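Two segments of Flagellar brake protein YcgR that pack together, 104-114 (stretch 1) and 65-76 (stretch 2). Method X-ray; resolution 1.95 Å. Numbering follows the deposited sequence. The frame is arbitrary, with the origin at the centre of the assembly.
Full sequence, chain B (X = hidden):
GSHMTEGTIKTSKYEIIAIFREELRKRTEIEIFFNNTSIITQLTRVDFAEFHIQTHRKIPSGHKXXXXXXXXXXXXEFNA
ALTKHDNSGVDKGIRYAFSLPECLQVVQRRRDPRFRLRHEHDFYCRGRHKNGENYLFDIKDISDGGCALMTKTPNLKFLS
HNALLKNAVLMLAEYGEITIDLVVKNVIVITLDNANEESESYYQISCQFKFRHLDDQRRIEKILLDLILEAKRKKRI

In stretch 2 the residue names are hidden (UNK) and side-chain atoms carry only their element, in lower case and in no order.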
# COMPACT_ATOMS: atom_id res chain seq x y z
N LEU B 104 -12.09 -11.81 -1.86
CA LEU B 104 -11.14 -11.90 -2.96
C LEU B 104 -11.71 -11.14 -4.14
O LEU B 104 -12.92 -11.17 -4.39
CB LEU B 104 -10.93 -13.35 -3.38
CG LEU B 104 -10.30 -14.32 -2.37
CD1 LEU B 104 -10.28 -15.72 -2.95
CD2 LEU B 104 -8.90 -13.86 -2.03
N GLN B 105 -10.84 -10.46 -4.87
CA GLN B 105 -11.24 -9.84 -6.12
C GLN B 105 -10.34 -10.29 -7.27
O GLN B 105 -9.13 -10.07 -7.25
CB GLN B 105 -11.25 -8.31 -6.00
CG GLN B 105 -11.58 -7.61 -7.30
CD GLN B 105 -11.88 -6.14 -7.10
OE1 GLN B 105 -12.62 -5.78 -6.19
NE2 GLN B 105 -11.32 -5.29 -7.95
N VAL B 106 -10.94 -10.94 -8.25
CA VAL B 106 -10.21 -11.39 -9.42
C VAL B 106 -10.11 -10.24 -10.41
O VAL B 106 -11.11 -9.79 -10.95
CB VAL B 106 -10.88 -12.59 -10.09
CG1 VAL B 106 -10.06 -13.06 -11.28
CG2 VAL B 106 -11.06 -13.72 -9.09
N VAL B 107 -8.89 -9.77 -10.62
CA VAL B 107 -8.64 -8.69 -11.56
C VAL B 107 -7.71 -9.19 -12.66
O VAL B 107 -6.91 -10.09 -12.46
CB VAL B 107 -7.99 -7.48 -10.86
CG1 VAL B 107 -9.00 -6.80 -9.96
CG2 VAL B 107 -6.77 -7.92 -10.07
N GLN B 108 -7.84 -8.59 -13.84
CA GLN B 108 -6.97 -8.93 -14.95
C GLN B 108 -5.82 -7.94 -14.99
O GLN B 108 -4.80 -8.17 -15.64
CB GLN B 108 -7.77 -8.92 -16.26
CG GLN B 108 -8.91 -7.91 -16.26
CD GLN B 108 -10.03 -8.30 -17.20
OE1 GLN B 108 -10.12 -9.44 -17.66
NE2 GLN B 108 -10.92 -7.35 -17.49
N ARG B 109 -5.99 -6.85 -14.26
CA ARG B 109 -5.00 -5.78 -14.21
C ARG B 109 -4.14 -5.86 -12.96
O ARG B 109 -4.63 -6.17 -11.87
CB ARG B 109 -5.71 -4.43 -14.27
CG ARG B 109 -4.81 -3.23 -14.06
CD ARG B 109 -5.63 -1.97 -13.87
NE ARG B 109 -4.80 -0.84 -13.43
CZ ARG B 109 -5.24 0.15 -12.66
NH1 ARG B 109 -6.50 0.16 -12.25
NH2 ARG B 109 -4.43 1.13 -12.31
N ARG B 110 -2.85 -5.59 -13.12
CA ARG B 110 -1.92 -5.54 -12.00
C ARG B 110 -2.01 -4.18 -11.32
O ARG B 110 -1.60 -3.17 -11.89
CB ARG B 110 -0.50 -5.78 -12.49
CG ARG B 110 0.55 -5.61 -11.41
CD ARG B 110 1.94 -5.43 -11.98
NE ARG B 110 2.90 -5.23 -10.90
CZ ARG B 110 3.45 -6.23 -10.22
NH1 ARG B 110 3.14 -7.48 -10.52
NH2 ARG B 110 4.30 -5.97 -9.24
N ARG B 111 -2.56 -4.14 -10.11
CA ARG B 111 -2.72 -2.88 -9.41
C ARG B 111 -1.67 -2.71 -8.32
O ARG B 111 -1.96 -2.82 -7.13
CB ARG B 111 -4.12 -2.77 -8.80
CG ARG B 111 -5.24 -2.64 -9.82
CD ARG B 111 -6.16 -3.85 -9.78
NE ARG B 111 -7.56 -3.49 -9.99
CZ ARG B 111 -8.36 -3.05 -9.02
NH1 ARG B 111 -7.91 -2.93 -7.78
NH2 ARG B 111 -9.63 -2.75 -9.30
N ASP B 112 -0.44 -2.44 -8.74
CA ASP B 112 0.67 -2.32 -7.81
C ASP B 112 0.46 -1.14 -6.87
O ASP B 112 0.48 0.02 -7.30
CB ASP B 112 1.98 -2.18 -8.58
CG ASP B 112 3.19 -2.50 -7.74
OD1 ASP B 112 3.31 -1.94 -6.62
OD2 ASP B 112 4.03 -3.32 -8.18
N PRO B 113 0.25 -1.42 -5.57
CA PRO B 113 -0.04 -0.39 -4.57
C PRO B 113 1.15 0.52 -4.28
O PRO B 113 0.99 1.55 -3.62
CB PRO B 113 -0.40 -1.20 -3.33
CG PRO B 113 0.33 -2.48 -3.50
CD PRO B 113 0.29 -2.77 -4.97
N ARG B 114 2.34 0.14 -4.74
CA ARG B 114 3.55 0.90 -4.47
C ARG B 114 3.66 2.13 -5.38
O ARG B 114 4.42 3.05 -5.09
CB ARG B 114 4.79 0.02 -4.62
CG ARG B 114 4.79 -1.23 -3.75
CD ARG B 114 5.99 -2.11 -4.07
NE ARG B 114 5.95 -2.59 -5.45
CZ ARG B 114 6.97 -3.19 -6.06
NH1 ARG B 114 8.12 -3.37 -5.41
NH2 ARG B 114 6.86 -3.59 -7.32
N UNK B 65 -1.93 -6.68 4.97
CA UNK B 65 -0.93 -6.71 3.90
C UNK B 65 -1.58 -7.01 2.55
O UNK B 65 -2.48 -7.83 2.45
c UNK B 65 1.29 -7.69 3.19
c UNK B 65 1.29 -6.22 5.88
c UNK B 65 0.16 -7.77 4.20
c UNK B 65 0.71 -7.59 5.62
N UNK B 66 -1.12 -6.32 1.51
CA UNK B 66 -1.63 -6.55 0.16
C UNK B 66 -0.99 -7.76 -0.51
O UNK B 66 0.24 -7.90 -0.52
n UNK B 66 -3.52 -4.18 -3.14
n UNK B 66 -3.98 -2.36 -4.48
n UNK B 66 -4.84 -2.47 -2.35
c UNK B 66 -2.67 -4.42 -0.83
c UNK B 66 -1.43 -5.30 -0.71
c UNK B 66 -4.11 -3.00 -3.32
c UNK B 66 -3.62 -4.95 -1.90
N UNK B 67 -1.82 -8.63 -1.07
CA UNK B 67 -1.34 -9.80 -1.80
C UNK B 67 -1.90 -9.84 -3.21
O UNK B 67 -2.96 -9.28 -3.50
c UNK B 67 -1.12 -11.28 0.24
c UNK B 67 0.05 -11.66 2.73
c UNK B 67 -1.05 -10.84 2.60
c UNK B 67 -0.01 -12.11 0.39
c UNK B 67 -1.63 -10.66 1.37
c UNK B 67 -1.75 -11.09 -1.10
c UNK B 67 0.57 -12.30 1.63
N UNK B 68 -1.17 -10.55 -4.08
CA UNK B 68 -1.63 -10.85 -5.42
C UNK B 68 -1.26 -12.31 -5.72
O UNK B 68 -0.09 -12.67 -5.74
c UNK B 68 -0.91 -8.44 -8.42
c UNK B 68 -3.08 -8.90 -7.26
c UNK B 68 -1.73 -9.47 -7.65
c UNK B 68 -0.96 -9.91 -6.41
N UNK B 69 -2.27 -13.14 -5.94
CA UNK B 69 -2.05 -14.49 -6.42
C UNK B 69 -2.12 -14.47 -7.93
O UNK B 69 -3.17 -14.14 -8.50
c UNK B 69 -3.08 -15.46 -5.87
c UNK B 69 -2.77 -16.07 -4.50
c UNK B 69 -1.59 -17.04 -4.61
c UNK B 69 -4.01 -16.77 -3.96
N UNK B 70 -1.01 -14.80 -8.59
CA UNK B 70 -0.95 -14.75 -10.04
C UNK B 70 -1.48 -16.05 -10.64
O UNK B 70 -0.71 -16.85 -11.19
c UNK B 70 1.46 -10.98 -10.14
n UNK B 70 0.91 -11.99 -10.80
c UNK B 70 1.00 -13.14 -10.05
c UNK B 70 1.62 -12.78 -8.90
c UNK B 70 0.47 -14.46 -10.51
n UNK B 70 1.90 -11.43 -8.98
N UNK B 71 -2.79 -16.26 -10.52
CA UNK B 71 -3.42 -17.48 -11.00
C UNK B 71 -3.62 -17.47 -12.51
O UNK B 71 -3.51 -16.42 -13.15
o UNK B 71 -5.44 -18.82 -10.83
c UNK B 71 -4.77 -17.69 -10.31
N UNK B 72 -3.92 -18.64 -13.06
CA UNK B 72 -4.19 -18.79 -14.49
C UNK B 72 -5.50 -18.11 -14.85
O UNK B 72 -5.71 -17.70 -15.99
c UNK B 72 -4.28 -20.27 -14.86
o UNK B 72 -1.91 -20.40 -14.90
c UNK B 72 -2.97 -21.00 -14.65
o UNK B 72 -3.01 -22.18 -14.24
N UNK B 73 -6.38 -17.99 -13.86
CA UNK B 73 -7.72 -17.44 -14.07
C UNK B 73 -7.71 -15.92 -14.00
O UNK B 73 -8.70 -15.27 -14.32
c UNK B 73 -8.68 -18.01 -13.03
o UNK B 73 -8.23 -17.75 -11.71
N UNK B 74 -6.57 -15.36 -13.59
CA UNK B 74 -6.42 -13.93 -13.44
C UNK B 74 -5.77 -13.62 -12.11
O UNK B 74 -5.63 -14.50 -11.26
N UNK B 75 -5.36 -12.37 -11.91
CA UNK B 75 -4.78 -11.96 -10.64
C UNK B 75 -5.87 -11.96 -9.57
O UNK B 75 -6.93 -11.37 -9.76
c UNK B 75 -1.22 -11.07 -13.23
n UNK B 75 -0.23 -12.17 -13.42
c UNK B 75 -3.27 -10.35 -11.98
c UNK B 75 -4.15 -10.57 -10.75
c UNK B 75 -2.07 -11.28 -11.99
N UNK B 76 -5.61 -12.64 -8.46
CA UNK B 76 -6.53 -12.61 -7.33
C UNK B 76 -5.96 -11.71 -6.25
O UNK B 76 -4.99 -12.07 -5.59
c UNK B 76 -7.04 -15.02 -7.87
c UNK B 76 -7.86 -14.00 -5.72
c UNK B 76 -6.75 -14.02 -6.75
c UNK B 76 -7.10 -16.46 -7.40

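Position 65 carries four carbons, forked at the first, with one arm two carbons long, and lies beyond the reach of stretch 1: Ile 65, buried elsewhere in the structure.

Position 66 has three carbons, a nitrogen, then a carbon bearing two more nitrogens; one end nitrogen lies 3.4 Å from Arg 111 O and 3.9 Å from Pro 113 CB. This guanidinium makes it Arg 66. Its CA-to-CB bond points toward stretch 1, and NH2 gives a weak hydrogen bond to Arg 111 O. That oxygen sits at the edge of the guanidinium, near its plane, while Pro 113 CB covers one face. The edge takes the polar partner and the face takes the carbon.

Position 67 shows one carbon and a ring of six carbons, with no oxygen, out of reach of stretch 1: Phe 67.

At position 68, four carbons fork at the second, and an end carbon lies 4.4 Å from Arg 110 CG, the aliphatic part of a charged side chain. This is Leu 68, pointing toward stretch 1.

Position 69 has the same count and fork but makes no contact across, hence Leu 69. Its backbone serves the hairpin: Leu 69 N bonds to O of position 76 at 2.9 Å, and N of position 76 returns to Leu 69 O at 2.9 Å.

Position 70 bears one carbon and a five-membered ring of three carbons and two nitrogens; Arg 110 NH1 approaches the ring edge, 3.9 Å from the carbon between the nitrogens. This is His 70.

Position 71 holds one carbon and one oxygen, touching nothing on stretch 1: Ser 71, which opens a type I turn. Position 72 has two carbons, the second carrying two oxygens, exposed and distant: Asp 72. Position 73 again has one carbon and one oxygen, and its backbone O lies 4.0 Å from Val 106 CG1. This is Ser 73; its OG is hydrogen-bonded to Ser 71 OG at 3.1 Å.

Position 74 has no side-chain atoms; its CA lies 4.3 Å from Val 106 CG1. This is Gly 74. Phi/psi of 133/169 would jam a CB against the preceding carbonyl, and an ideal CB would also stand 3.2 Å from Val 106 CG1.

Position 75 is four carbons in a row ending in nitrogen, its CB 3.8 Å from Val 107 CG2: Lys 75. Its end leads away, and NZ donates to His 70 ND1 at 2.9 Å.

Position 76 has four carbons forked at the first; the short arm meets Leu 104 CD2 at 3.8 Å. This is Ile 76, whose CG1 lies 4.4 Å from Val 106 CG2.

The contact is a short antiparallel strand pairing extended by side chains. Val 107 N donates to Lys 75 O at 2.7 Å, and Lys 75 N returns a weak bond to Val 107 O at 2.8 Å. This pairing puts Val 106 and Ile 76 on one face, Val 107 and Lys 75 on the other. Beyond the strand, Arg 66 reaches the loop through a backbone carbonyl and a proline.

Stretch 2, residues 65-76: IRFLLHSDSGKI
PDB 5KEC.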